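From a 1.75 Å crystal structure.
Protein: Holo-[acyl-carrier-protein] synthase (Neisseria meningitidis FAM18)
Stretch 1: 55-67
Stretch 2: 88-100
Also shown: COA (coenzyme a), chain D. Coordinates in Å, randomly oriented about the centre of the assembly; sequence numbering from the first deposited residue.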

ATOM      1  N   ALA A  55      10.423   7.552  -3.018  1.00 31.49           N
ATOM      2  CA  ALA A  55       9.237   6.966  -2.397  1.00 25.56           C
ATOM      3  C   ALA A  55       9.621   5.983  -1.296  1.00 24.73           C
ATOM      4  O   ALA A  55       9.002   5.962  -0.230  1.00 24.60           O
ATOM      5  CB  ALA A  55       8.367   6.256  -3.433  1.00 27.83           C
ATOM      6  N   ALA A  56      10.628   5.148  -1.551  1.00 26.83           N
ATOM      7  CA  ALA A  56      11.016   4.134  -0.576  1.00 28.25           C
ATOM      8  C   ALA A  56      11.569   4.777   0.689  1.00 25.17           C
ATOM      9  O   ALA A  56      11.279   4.331   1.801  1.00 25.47           O
ATOM     10  CB  ALA A  56      12.050   3.193  -1.195  1.00 28.99           C
ATOM     11  N   LYS A  57      12.373   5.823   0.539  1.00 27.30           N
ATOM     12  CA  LYS A  57      12.907   6.491   1.721  1.00 26.45           C
ATOM     13  C   LYS A  57      11.803   7.198   2.495  1.00 28.31           C
ATOM     14  O   LYS A  57      11.768   7.161   3.729  1.00 24.27           O
ATOM     15  CB  LYS A  57      13.993   7.470   1.306  1.00 25.60           C
ATOM     16  CG  LYS A  57      15.145   6.800   0.585  1.00 27.44           C
ATOM     17  CD  LYS A  57      16.026   7.821  -0.106  1.00 31.46           C
ATOM     18  CE  LYS A  57      17.071   7.156  -1.012  1.00 34.59           C
ATOM     19  NZ  LYS A  57      18.429   7.121  -0.371  1.00 31.83           N
ATOM     20  N   GLU A  58      10.873   7.844   1.793  1.00 27.39           N
ATOM     21  CA  GLU A  58       9.797   8.501   2.511  1.00 26.37           C
ATOM     22  C   GLU A  58       8.919   7.482   3.232  1.00 21.45           C
ATOM     23  O   GLU A  58       8.514   7.714   4.375  1.00 20.54           O
ATOM     24  CB  GLU A  58       8.973   9.367   1.557  1.00 25.57           C
ATOM     25  CG  GLU A  58       9.718  10.588   1.061  1.00 31.26           C
ATOM     26  CD  GLU A  58       8.794  11.687   0.564  1.00 34.95           C
ATOM     27  OE1 GLU A  58       9.087  12.878   0.813  1.00 37.12           O
ATOM     28  OE2 GLU A  58       7.773  11.358  -0.080  1.00 28.75           O
ATOM     29  N   ALA A  59       8.613   6.347   2.586  1.00 24.94           N
ATOM     30  CA  ALA A  59       7.792   5.344   3.254  1.00 22.62           C
ATOM     31  C   ALA A  59       8.543   4.754   4.433  1.00 24.91           C
ATOM     32  O   ALA A  59       7.945   4.478   5.478  1.00 18.54           O
ATOM     33  CB  ALA A  59       7.373   4.240   2.293  1.00 23.36           C
ATOM     34  N   PHE A  60       9.858   4.554   4.289  1.00 24.15           N
ATOM     35  CA  PHE A  60      10.656   4.104   5.423  1.00 20.59           C
ATOM     36  C   PHE A  60      10.516   5.066   6.599  1.00 18.92           C
ATOM     37  O   PHE A  60      10.246   4.658   7.735  1.00 18.19           O
ATOM     38  CB  PHE A  60      12.126   3.963   5.009  1.00 21.47           C
ATOM     39  CG  PHE A  60      13.027   3.507   6.139  1.00 21.61           C
ATOM     40  CD1 PHE A  60      13.514   4.414   7.064  1.00 21.19           C
ATOM     41  CD2 PHE A  60      13.365   2.174   6.271  1.00 23.80           C
ATOM     42  CE1 PHE A  60      14.340   4.003   8.105  1.00 22.72           C
ATOM     43  CE2 PHE A  60      14.184   1.749   7.308  1.00 22.61           C
ATOM     44  CZ  PHE A  60      14.664   2.669   8.227  1.00 22.12           C
ATOM     45  N   ALA A  61      10.717   6.360   6.346  1.00 19.43           N
ATOM     46  CA  ALA A  61      10.720   7.333   7.431  1.00 25.58           C
ATOM     47  C   ALA A  61       9.357   7.387   8.129  1.00 19.55           C
ATOM     48  O   ALA A  61       9.265   7.625   9.338  1.00 19.95           O
ATOM     49  CB  ALA A  61      11.137   8.687   6.862  1.00 22.45           C
ATOM     50  N   LYS A  62       8.292   7.103   7.391  1.00 16.79           N
ATOM     51  CA  LYS A  62       6.981   7.006   8.005  1.00 17.37           C
ATOM     52  C   LYS A  62       6.839   5.724   8.814  1.00 15.37           C
ATOM     53  O   LYS A  62       6.230   5.722   9.884  1.00 17.38           O
ATOM     54  CB  LYS A  62       5.917   7.057   6.926  1.00 19.07           C
ATOM     55  CG  LYS A  62       5.806   8.386   6.207  1.00 22.22           C
ATOM     56  CD  LYS A  62       4.718   8.310   5.169  1.00 24.91           C
ATOM     57  CE  LYS A  62       4.713   9.536   4.322  1.00 25.59           C
ATOM     58  NZ  LYS A  62       3.790   9.401   3.190  1.00 23.83           N
ATOM     59  N   ALA A  63       7.342   4.613   8.281  1.00 17.23           N
ATOM     60  CA  ALA A  63       7.184   3.332   8.955  1.00 19.01           C
ATOM     61  C   ALA A  63       7.907   3.289  10.293  1.00 20.29           C
ATOM     62  O   ALA A  63       7.543   2.489  11.156  1.00 19.29           O
ATOM     63  CB  ALA A  63       7.700   2.207   8.054  1.00 17.08           C
ATOM     64  N   VAL A  64       8.961   4.085  10.469  1.00 19.08           N
ATOM     65  CA  VAL A  64       9.633   4.142  11.756  1.00 16.37           C
ATOM     66  C   VAL A  64       9.144   5.322  12.587  1.00 16.76           C
ATOM     67  O   VAL A  64       9.687   5.593  13.665  1.00 18.22           O
ATOM     68  CB  VAL A  64      11.171   4.126  11.609  1.00 18.54           C
ATOM     69  CG1 VAL A  64      11.629   2.853  10.897  1.00 21.03           C
ATOM     70  CG2 VAL A  64      11.706   5.328  10.855  1.00 20.11           C
ATOM     71  N   GLY A  65       8.095   6.002  12.135  1.00 20.03           N
ATOM     72  CA  GLY A  65       7.358   6.903  13.000  1.00 23.34           C
ATOM     73  C   GLY A  65       7.942   8.286  13.175  1.00 22.79           C
ATOM     74  O   GLY A  65       7.414   9.058  13.983  1.00 21.31           O
ATOM     75  N   THR A  66       8.985   8.641  12.422  1.00 21.20           N
ATOM     76  CA  THR A  66       9.709   9.877  12.648  1.00 21.17           C
ATOM     77  C   THR A  66       9.606  10.879  11.519  1.00 22.14           C
ATOM     78  O   THR A  66       9.817  12.067  11.761  1.00 24.39           O
ATOM     79  CB  THR A  66      11.202   9.583  12.856  1.00 19.63           C
ATOM     80  OG1 THR A  66      11.697   8.884  11.714  1.00 22.19           O
ATOM     81  CG2 THR A  66      11.418   8.746  14.082  1.00 21.17           C
ATOM     82  N   GLY A  67       9.336  10.435  10.303  1.00 18.29           N
ATOM     83  CA  GLY A  67       9.570  11.243   9.144  1.00 20.65           C
ATOM     84  C   GLY A  67      11.072  11.394   9.006  1.00 25.01           C
ATOM     85  O   GLY A  67      11.858  10.748   9.714  1.00 22.50           O
ATOM     86  N   GLU A  88      15.305  -4.200  -1.048  1.00 45.22           N
ATOM     87  CA  GLU A  88      15.579  -4.270   0.383  1.00 49.16           C
ATOM     88  C   GLU A  88      16.420  -3.065   0.795  1.00 45.27           C
ATOM     89  O   GLU A  88      17.127  -2.465  -0.020  1.00 40.63           O
ATOM     90  CB  GLU A  88      16.281  -5.585   0.749  1.00 57.05           C
ATOM     91  CG  GLU A  88      17.565  -5.829  -0.012  1.00 63.72           C
ATOM     92  CD  GLU A  88      18.100  -7.241   0.165  1.00 60.32           C
ATOM     93  OE1 GLU A  88      17.330  -8.130   0.591  1.00 47.71           O
ATOM     94  OE2 GLU A  88      19.292  -7.461  -0.130  1.00 67.61           O
ATOM     95  N   PHE A  89      16.340  -2.725   2.078  1.00 36.28           N
ATOM     96  CA  PHE A  89      17.039  -1.561   2.618  1.00 32.10           C
ATOM     97  C   PHE A  89      18.434  -1.921   3.100  1.00 32.21           C
ATOM     98  O   PHE A  89      18.660  -3.019   3.616  1.00 33.14           O
ATOM     99  CB  PHE A  89      16.262  -0.958   3.789  1.00 28.54           C
ATOM    100  CG  PHE A  89      14.989  -0.283   3.400  1.00 27.16           C
ATOM    101  CD1 PHE A  89      15.010   0.889   2.669  1.00 27.13           C
ATOM    102  CD2 PHE A  89      13.767  -0.812   3.785  1.00 26.04           C
ATOM    103  CE1 PHE A  89      13.831   1.519   2.322  1.00 27.01           C
ATOM    104  CE2 PHE A  89      12.578  -0.182   3.442  1.00 24.89           C
ATOM    105  CZ  PHE A  89      12.611   0.979   2.723  1.00 24.81           C
ATOM    106  N   PHE A  90      19.363  -0.979   2.940  1.00 33.13           N
ATOM    107  CA  PHE A  90      20.631  -0.990   3.660  1.00 33.43           C
ATOM    108  C   PHE A  90      20.785   0.373   4.321  1.00 34.32           C
ATOM    109  O   PHE A  90      20.133   1.346   3.929  1.00 32.51           O
ATOM    110  CB  PHE A  90      21.810  -1.334   2.736  1.00 35.91           C
ATOM    111  CG  PHE A  90      22.189  -0.242   1.785  1.00 36.55           C
ATOM    112  CD1 PHE A  90      23.051   0.767   2.183  1.00 38.90           C
ATOM    113  CD2 PHE A  90      21.718  -0.242   0.479  1.00 39.09           C
ATOM    114  CE1 PHE A  90      23.413   1.766   1.310  1.00 40.06           C
ATOM    115  CE2 PHE A  90      22.091   0.756  -0.404  1.00 38.54           C
ATOM    116  CZ  PHE A  90      22.927   1.763   0.015  1.00 39.43           C
ATOM    117  N   TYR A  91      21.588   0.434   5.384  1.00 32.21           N
ATOM    118  CA  TYR A  91      21.555   1.577   6.275  1.00 30.87           C
ATOM    119  C   TYR A  91      22.945   2.143   6.491  1.00 32.06           C
ATOM    120  O   TYR A  91      23.933   1.405   6.550  1.00 33.60           O
ATOM    121  CB  TYR A  91      20.963   1.206   7.637  1.00 29.46           C
ATOM    122  CG  TYR A  91      19.662   0.504   7.514  1.00 28.51           C
ATOM    123  CD1 TYR A  91      18.571   1.165   6.994  1.00 28.95           C
ATOM    124  CD2 TYR A  91      19.513  -0.811   7.914  1.00 28.95           C
ATOM    125  CE1 TYR A  91      17.361   0.536   6.865  1.00 27.50           C
ATOM    126  CE2 TYR A  91      18.279  -1.450   7.801  1.00 28.17           C
ATOM    127  CZ  TYR A  91      17.224  -0.774   7.268  1.00 26.93           C
ATOM    128  OH  TYR A  91      15.992  -1.395   7.145  1.00 26.23           O
ATOM    129  N   GLY A  92      22.995   3.465   6.615  1.00 31.46           N
ATOM    130  CA  GLY A  92      24.177   4.133   7.117  1.00 32.29           C
ATOM    131  C   GLY A  92      24.344   3.765   8.576  1.00 31.65           C
ATOM    132  O   GLY A  92      23.380   3.437   9.267  1.00 30.21           O
ATOM    133  N   PRO A  93      25.579   3.797   9.071  1.00 32.86           N
ATOM    134  CA  PRO A  93      25.840   3.224  10.403  1.00 32.65           C
ATOM    135  C   PRO A  93      25.022   3.864  11.515  1.00 30.85           C
ATOM    136  O   PRO A  93      24.600   3.170  12.454  1.00 30.23           O
ATOM    137  CB  PRO A  93      27.359   3.437  10.579  1.00 34.40           C
ATOM    138  CG  PRO A  93      27.725   4.489   9.594  1.00 35.05           C
ATOM    139  CD  PRO A  93      26.783   4.350   8.439  1.00 34.59           C
ATOM    140  N   ALA A  94      24.771   5.166  11.453  1.00 30.15           N
ATOM    141  CA  ALA A  94      24.022   5.790  12.534  1.00 28.66           C
ATOM    142  C   ALA A  94      22.587   5.287  12.558  1.00 27.38           C
ATOM    143  O   ALA A  94      21.976   5.177  13.626  1.00 26.18           O
ATOM    144  CB  ALA A  94      24.028   7.295  12.381  1.00 30.37           C
ATOM    145  N   LEU A  95      22.019   5.024  11.380  1.00 27.08           N
ATOM    146  CA  LEU A  95      20.656   4.493  11.322  1.00 33.22           C
ATOM    147  C   LEU A  95      20.606   3.036  11.778  1.00 26.10           C
ATOM    148  O   LEU A  95      19.671   2.640  12.486  1.00 25.06           O
ATOM    149  CB  LEU A  95      20.083   4.645   9.899  1.00 25.80           C
ATOM    150  CG  LEU A  95      18.646   4.155   9.661  1.00 24.60           C
ATOM    151  CD1 LEU A  95      17.686   4.752  10.674  1.00 23.03           C
ATOM    152  CD2 LEU A  95      18.206   4.493   8.223  1.00 24.83           C
ATOM    153  N   SER A  96      21.562   2.208  11.347  1.00 27.67           N
ATOM    154  CA  SER A  96      21.643   0.847  11.875  1.00 28.27           C
ATOM    155  C   SER A  96      21.620   0.860  13.398  1.00 27.82           C
ATOM    156  O   SER A  96      20.890   0.085  14.029  1.00 27.27           O
ATOM    157  CB  SER A  96      22.920   0.149  11.370  1.00 30.46           C
ATOM    158  OG  SER A  96      22.815  -0.151   9.994  1.00 60.29           O
ATOM    159  N   LYS A  97      22.405   1.747  14.003  1.00 28.86           N
ATOM    160  CA  LYS A  97      22.464   1.835  15.459  1.00 33.06           C
ATOM    161  C   LYS A  97      21.116   2.257  16.042  1.00 31.04           C
ATOM    162  O   LYS A  97      20.637   1.662  17.011  1.00 28.99           O
ATOM    163  CB  LYS A  97      23.567   2.809  15.872  1.00 29.98           C
ATOM    164  CG  LYS A  97      23.717   2.940  17.383  1.00 75.48           C
ATOM    165  CD  LYS A  97      24.708   4.019  17.767  1.00 86.11           C
ATOM    166  CE  LYS A  97      24.902   4.080  19.276  1.00 86.58           C
ATOM    167  NZ  LYS A  97      25.478   2.819  19.806  1.00 73.29           N
ATOM    168  N   TRP A  98      20.475   3.267  15.447  1.00 25.17           N
ATOM    169  CA  TRP A  98      19.176   3.702  15.952  1.00 26.66           C
ATOM    170  C   TRP A  98      18.145   2.582  15.842  1.00 27.97           C
ATOM    171  O   TRP A  98      17.395   2.323  16.788  1.00 23.92           O
ATOM    172  CB  TRP A  98      18.696   4.944  15.197  1.00 23.60           C
ATOM    173  CG  TRP A  98      17.392   5.534  15.707  1.00 23.03           C
ATOM    174  CD1 TRP A  98      17.233   6.354  16.780  1.00 23.79           C
ATOM    175  CD2 TRP A  98      16.091   5.355  15.144  1.00 23.08           C
ATOM    176  NE1 TRP A  98      15.909   6.697  16.931  1.00 23.31           N
ATOM    177  CE2 TRP A  98      15.185   6.092  15.936  1.00 25.11           C
ATOM    178  CE3 TRP A  98      15.601   4.635  14.057  1.00 24.71           C
ATOM    179  CZ2 TRP A  98      13.809   6.131  15.662  1.00 21.68           C
ATOM    180  CZ3 TRP A  98      14.247   4.671  13.795  1.00 24.39           C
ATOM    181  CH2 TRP A  98      13.372   5.413  14.589  1.00 22.01           C
ATOM    182  N   LEU A  99      18.100   1.889  14.703  1.00 23.34           N
ATOM    183  CA  LEU A  99      17.142   0.802  14.552  1.00 26.45           C
ATOM    184  C   LEU A  99      17.339  -0.235  15.650  1.00 29.09           C
ATOM    185  O   LEU A  99      16.362  -0.715  16.241  1.00 26.96           O
ATOM    186  CB  LEU A  99      17.280   0.165  13.168  1.00 30.42           C
ATOM    187  CG  LEU A  99      16.862   1.067  11.995  1.00 23.77           C
ATOM    188  CD1 LEU A  99      17.284   0.449  10.660  1.00 24.51           C
ATOM    189  CD2 LEU A  99      15.371   1.320  11.998  1.00 21.81           C
ATOM    190  N   GLU A 100      18.595  -0.558  15.955  1.00 28.27           N
ATOM    191  CA  GLU A 100      18.897  -1.530  17.003  1.00 31.41           C
ATOM    192  C   GLU A 100      18.440  -1.025  18.366  1.00 31.39           C
ATOM    193  O   GLU A 100      17.847  -1.783  19.144  1.00 32.79           O
ATOM    194  CB  GLU A 100      20.400  -1.838  17.018  1.00 39.06           C
ATOM    195  CG  GLU A 100      20.764  -3.049  17.862  1.00 55.97           C
ATOM    196  CD  GLU A 100      22.221  -3.455  17.729  1.00 75.50           C
ATOM    197  OE1 GLU A 100      23.064  -2.589  17.408  1.00 67.70           O
ATOM    198  OE2 GLU A 100      22.521  -4.649  17.944  1.00 93.08           O
TER
HETATM  199  N1A COA D 201       5.573   9.263  11.040  1.00 23.66           N
HETATM  200  C2A COA D 201       4.754   8.692  10.127  1.00 24.54           C
HETATM  201  N3A COA D 201       3.995   9.319   9.238  1.00 22.20           N
HETATM  202  C4A COA D 201       4.069  10.696   9.286  1.00 24.46           C
HETATM  203  C5A COA D 201       4.878  11.460  10.189  1.00 25.72           C
HETATM  204  C6A COA D 201       5.622  10.631  11.060  1.00 22.15           C
HETATM  205  N6A COA D 201       6.378  11.157  11.949  1.00 25.39           N
HETATM  206  N7A COA D 201       4.741  12.749  10.010  1.00 26.20           N
HETATM  207  C8A COA D 201       3.875  12.799   9.021  1.00 26.70           C
HETATM  208  N9A COA D 201       3.457  11.600   8.558  1.00 29.68           N
HETATM  209  C1B COA D 201       2.461  11.285   7.498  1.00 29.36           C
HETATM  210  C2B COA D 201       1.080  12.007   7.849  1.00 32.53           C
HETATM  211  O2B COA D 201       0.023  11.144   7.753  1.00 26.53           O
HETATM  212  C3B COA D 201       1.081  13.076   6.704  1.00 31.83           C
HETATM  213  O3B COA D 201      -0.113  13.380   6.260  1.00 32.26           O
HETATM  214  P3B COA D 201      -1.249  14.137   7.385  1.00 28.46           P
HETATM  215  O7A COA D 201      -0.480  15.027   8.102  1.00 26.03           O
HETATM  216  O8A COA D 201      -1.754  12.976   8.184  1.00 27.20           O
HETATM  217  O9A COA D 201      -2.166  14.727   6.438  1.00 27.91           O
HETATM  218  C4B COA D 201       1.797  12.250   5.624  1.00 35.06           C
HETATM  219  O4B COA D 201       2.889  11.715   6.270  1.00 28.39           O
HETATM  220  C5B COA D 201       2.245  13.047   4.396  1.00 42.61           C
HETATM  221  O5B COA D 201       2.750  12.147   3.483  1.00 39.90           O
HETATM  222  P1A COA D 201       2.989  12.756   2.015  1.00 36.18           P
HETATM  223  O1A COA D 201       1.787  13.271   1.508  1.00 43.37           O
HETATM  224  O2A COA D 201       3.828  11.739   1.306  1.00 50.83           O
HETATM  225  O3A COA D 201       3.801  14.130   2.473  1.00 52.16           O
HETATM  226  P2A COA D 201       5.327  14.357   2.140  1.00 48.06           P
HETATM  227  O4A COA D 201       5.567  15.664   2.598  1.00 47.76           O
HETATM  228  O5A COA D 201       5.662  13.844   0.769  1.00 74.13           O
HETATM  229  O6A COA D 201       6.263  13.348   3.160  1.00 58.93           O
HETATM  230  CBP COA D 201       7.311  13.243   5.286  1.00 71.83           C
HETATM  231  CCP COA D 201       6.042  13.596   4.440  1.00 70.76           C
HETATM  232  CDP COA D 201       6.854  12.583   6.540  1.00 69.48           C
HETATM  233  CEP COA D 201       8.309  12.345   4.604  1.00 65.34           C
HETATM  234  CAP COA D 201       7.959  14.537   5.602  1.00 81.90           C
HETATM  235  OAP COA D 201       7.119  15.293   6.407  1.00 87.32           O
HETATM  236  C9P COA D 201       9.264  14.398   6.322  1.00 81.74           C
HETATM  237  O9P COA D 201       9.292  14.023   7.441  1.00 66.54           O
HETATM  238  N8P COA D 201      10.433  14.750   5.683  1.00 78.36           N
HETATM  239  C7P COA D 201      10.466  15.239   4.333  1.00 74.54           C
HETATM  240  C6P COA D 201      11.386  16.470   4.302  1.00 78.25           C
HETATM  241  C5P COA D 201      12.127  16.441   3.015  1.00 97.72           C
HETATM  242  O5P COA D 201      13.277  16.135   2.943  1.00115.72           O
HETATM  243  N4P COA D 201      11.435  16.795   1.868  1.00 89.77           N
HETATM  244  C3P COA D 201      12.115  16.724   0.572  1.00 78.42           C
HETATM  245  C2P COA D 201      13.304  17.642   0.501  1.00 76.48           C
HETATM  246  S1P COA D 201      14.150  17.269  -1.022  1.00 73.88           S

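No hydrogen bond crosses between these two stretches; they are held mainly by apolar packing, and the contact buries 364 Å², both sides summed. The helix of residues 55–63 passes the strand 88–91 at an axis separation of 10.8 Å and an angle of 75°, and aromatic side chains occupy much of the space between them.

F60 is the centre of the contact, with 104 Å² covered by the other stretch, the largest share of any residue. Its CA-to-CB bond points toward stretch 2, and chi1 at 180° (t) carries the ring onward into the space between strand and helix. There the ring meets four side chains: F60 CD2 lies 3.8 Å from F89 CE2, F60 CE2 3.4 Å from Y91 CE1, F60 CE1 3.9 Å from L95 CD2, and F60 CZ 4.1 Å from L99 CD2. A flat, wide phenyl group suits this place because it can touch both strand and helix without leaving a polar group unpaired among them.

The two phenylalanines form an edge-to-face pair: the edge of F60 is directed at the face of F89, with centroids 5.0 Å apart and planes at 68°. This arrangement brings the slightly positive ring hydrogens of F60 to the electron-rich face of F89. F89 adopts chi1 of -70° (m), and its ring extends toward the helix, where F89 CE1 approaches A56 CB at 4.3 Å and F89 CZ approaches A56 O, near the ring's plane at its edge, at 3.7 Å. A56 also points toward the strand, with a short methyl that packs against the F89 ring while letting the ring come close to the helix backbone.

Y91 contributes differently. Its CA-to-CB bond points sideways, yet with chi1 at -51° (m) and chi2 at -65° the end of the side chain comes nearer, and its large ring can still meet that of F60, obliquely, with planes at 47°.

The helix 93–100 supplies the remaining partners. L95, W98 and L99 lie three and then one residue apart, so the helical turn can present all three to stretch 1. L95 points toward it with chi1 t and chi2 p. L99 starts sideways, but its m,t conformation brings L99 CD2 within reach of both F60 and V64, whose CG1 is 4.2 Å away. Branched leucine side chains suit these positions, offering methyl groups to the F60 ring, and in L99 also to V64.

V64 is the first residue to leave helical geometry, and it still points its side chain toward stretch 2. With chi1 at -60° (m), this compact branched side chain turns CG1 to L99 while V64 CB packs 3.8 Å from W98 CZ3; V64 O approaches the edge of the indole, 3.8 Å from W98 CH2. W98, with chi1 at -176° (t) and chi2 at 81°, has an indole long enough to reach both V64 and the loop beyond the first helix, where W98 CZ2 lies 3.9 Å from T66 CG2. With chi1 at 57° (p), the threonine thus gives its methyl to tryptophan, while T66 OG1 donates a hydrogen bond to G67 O at 2.7 Å.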